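Local coordinates for ORF48 (Lactococcus phage TP901-1, PDB 3UH8), which probably serves as a structural protein of the phage baseplate, its N-terminal immunoglobulin-like domain helping to build the host-adhesion device, at residues A[47-52]-A[106-111]. Residues are numbered along the deposited sequence; the frame is centred on the assembly and turned at random.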
loop_
_atom_site.group_PDB
_atom_site.type_symbol
_atom_site.label_atom_id
_atom_site.label_comp_id
_atom_site.label_asym_id
_atom_site.label_seq_id
_atom_site.Cartn_x
_atom_site.Cartn_y
_atom_site.Cartn_z
ATOM N N GLY A 47 -16.720 -1.641 3.836
ATOM C CA GLY A 47 -16.847 -2.895 4.562
ATOM C C GLY A 47 -15.610 -3.766 4.465
ATOM O O GLY A 47 -15.609 -4.890 4.972
ATOM N N LEU A 48 -14.546 -3.257 3.805
ATOM C CA LEU A 48 -13.276 -3.963 3.643
ATOM C C LEU A 48 -12.132 -3.203 4.296
ATOM O O LEU A 48 -12.114 -1.967 4.296
ATOM C CB LEU A 48 -12.951 -4.260 2.163
ATOM C CG LEU A 48 -13.931 -5.143 1.374
ATOM C CD1 LEU A 48 -13.545 -5.204 -0.085
ATOM C CD2 LEU A 48 -13.997 -6.551 1.932
ATOM N N GLN A 49 -11.174 -3.956 4.850
ATOM C CA GLN A 49 -9.993 -3.446 5.536
ATOM C C GLN A 49 -8.752 -3.576 4.640
ATOM O O GLN A 49 -8.435 -4.687 4.206
ATOM C CB GLN A 49 -9.814 -4.196 6.871
ATOM C CG GLN A 49 -8.494 -3.968 7.612
ATOM C CD GLN A 49 -8.339 -2.577 8.158
ATOM O OE1 GLN A 49 -9.294 -1.960 8.641
ATOM N NE2 GLN A 49 -7.122 -2.062 8.101
ATOM N N PRO A 50 -8.041 -2.462 4.343
ATOM C CA PRO A 50 -6.835 -2.573 3.506
ATOM C C PRO A 50 -5.624 -3.091 4.275
ATOM O O PRO A 50 -5.447 -2.781 5.453
ATOM C CB PRO A 50 -6.616 -1.150 2.985
ATOM C CG PRO A 50 -7.369 -0.261 3.901
ATOM C CD PRO A 50 -8.281 -1.069 4.772
ATOM N N PHE A 51 -4.796 -3.891 3.596
ATOM C CA PHE A 51 -3.588 -4.477 4.167
ATOM C C PHE A 51 -2.378 -4.204 3.295
ATOM O O PHE A 51 -2.445 -4.367 2.075
ATOM C CB PHE A 51 -3.764 -5.990 4.370
ATOM C CG PHE A 51 -4.530 -6.368 5.614
ATOM C CD1 PHE A 51 -3.863 -6.646 6.800
ATOM C CD2 PHE A 51 -5.915 -6.445 5.602
ATOM C CE1 PHE A 51 -4.573 -6.995 7.953
ATOM C CE2 PHE A 51 -6.622 -6.807 6.751
ATOM C CZ PHE A 51 -5.947 -7.067 7.922
ATOM N N PHE A 52 -1.273 -3.783 3.921
ATOM C CA PHE A 52 -0.018 -3.533 3.224
ATOM C C PHE A 52 0.742 -4.853 3.173
ATOM O O PHE A 52 1.150 -5.371 4.216
ATOM C CB PHE A 52 0.801 -2.429 3.923
ATOM C CG PHE A 52 2.198 -2.243 3.375
ATOM C CD1 PHE A 52 2.416 -1.512 2.213
ATOM C CD2 PHE A 52 3.296 -2.805 4.016
ATOM C CE1 PHE A 52 3.706 -1.344 1.705
ATOM C CE2 PHE A 52 4.587 -2.627 3.511
ATOM C CZ PHE A 52 4.785 -1.901 2.359
ATOM N N GLY A 106 -13.472 -15.868 12.133
ATOM C CA GLY A 106 -12.436 -15.380 13.040
ATOM C C GLY A 106 -11.105 -15.089 12.373
ATOM O O GLY A 106 -10.083 -14.945 13.044
ATOM N N ARG A 107 -11.113 -15.014 11.028
ATOM C CA ARG A 107 -9.932 -14.754 10.212
ATOM C C ARG A 107 -10.269 -13.854 9.017
ATOM O O ARG A 107 -11.371 -13.935 8.467
ATOM C CB ARG A 107 -9.344 -16.082 9.717
ATOM N N TRP A 108 -9.295 -13.031 8.600
ATOM C CA TRP A 108 -9.428 -12.107 7.475
ATOM C C TRP A 108 -9.439 -12.857 6.150
ATOM O O TRP A 108 -8.683 -13.817 5.980
ATOM C CB TRP A 108 -8.308 -11.059 7.505
ATOM C CG TRP A 108 -8.432 -10.092 8.643
ATOM C CD1 TRP A 108 -7.798 -10.158 9.850
ATOM C CD2 TRP A 108 -9.283 -8.941 8.700
ATOM N NE1 TRP A 108 -8.192 -9.110 10.651
ATOM C CE2 TRP A 108 -9.103 -8.344 9.970
ATOM C CE3 TRP A 108 -10.197 -8.359 7.803
ATOM C CZ2 TRP A 108 -9.795 -7.193 10.362
ATOM C CZ3 TRP A 108 -10.887 -7.223 8.197
ATOM C CH2 TRP A 108 -10.676 -6.645 9.458
ATOM N N ILE A 109 -10.320 -12.439 5.226
ATOM C CA ILE A 109 -10.468 -13.047 3.904
ATOM C C ILE A 109 -10.456 -11.985 2.814
ATOM O O ILE A 109 -11.309 -11.096 2.817
ATOM C CB ILE A 109 -11.714 -13.957 3.831
ATOM N N GLU A 110 -9.484 -12.074 1.887
ATOM C CA GLU A 110 -9.320 -11.129 0.785
ATOM C C GLU A 110 -10.446 -11.207 -0.239
ATOM O O GLU A 110 -10.679 -12.265 -0.829
ATOM C CB GLU A 110 -7.953 -11.296 0.101
ATOM C CG GLU A 110 -7.730 -10.292 -1.016
ATOM C CD GLU A 110 -6.709 -10.709 -2.049
ATOM O OE1 GLU A 110 -7.073 -11.485 -2.962
ATOM O OE2 GLU A 110 -5.549 -10.247 -1.955
ATOM N N GLN A 111 -11.117 -10.068 -0.463
ATOM C CA GLN A 111 -12.193 -9.933 -1.443
ATOM C C GLN A 111 -11.622 -9.533 -2.799
ATOM O O GLN A 111 -12.149 -9.952 -3.829
ATOM C CB GLN A 111 -13.249 -8.933 -0.945
ATOM C CG GLN A 111 -14.569 -9.566 -0.467
ATOM C CD GLN A 111 -14.452 -10.902 0.246
ATOM O OE1 GLN A 111 -14.983 -11.920 -0.213
ATOM N NE2 GLN A 111 -13.764 -10.938 1.382
#
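Gln49, whose CB and CG lie against the indole of Trp108, uses its amide NE2 for two backbone carbonyls. One is the O of Val69, on strand 65-73. The other is Pro50 O, where the bond is weak, 3.2 Å from Gln49 NE2 and bent to 134°. The amide is turned to strand 65-73, and the aliphatic part of the side chain, CB and CG, meets Trp108. Gln49 CG is anti to the backbone N (chi1 170°), and a bend at chi2 leads the chain away from the indole. The closest approach is Gln49 CB to Trp108 CZ3, 3.5 Å, at the six-membered ring.

Phe51 takes the other part of the same indole. The two rings form a T-shaped (edge-to-face) pair. The edge of Phe51 is directed at the five-membered ring, with planes at 66° and centroids 5.1 Å apart. Phe51 CZ stands over one face of the indole, 3.9 Å from Trp108 CD2. Phe51 also makes a cation-pi contact with Arg101.

A separate apolar touch lies at the corner of the chain. Both methyls of Leu48 face Gln111 CB from one side, Leu48 CD1 and CD2 each 3.8 Å from Gln111 CB, and the two side chains cross at about a right angle. No hydrogen bond joins the segments; the contacts across them are made by side chains, at the surface of the domain.

Segments 47-52 and 106-111 are not paired with each other. Strand 92-103 runs between them as the shared antiparallel partner, through backbone hydrogen bonds, Gln49 with Arg101, Phe51 with Ser99 and Ile109 with Lys102. Trp108 thus reaches across strand 92-103 to strand 49-54, whose other edge pairs with strand 65-73 in this all-beta, immunoglobulin-like domain.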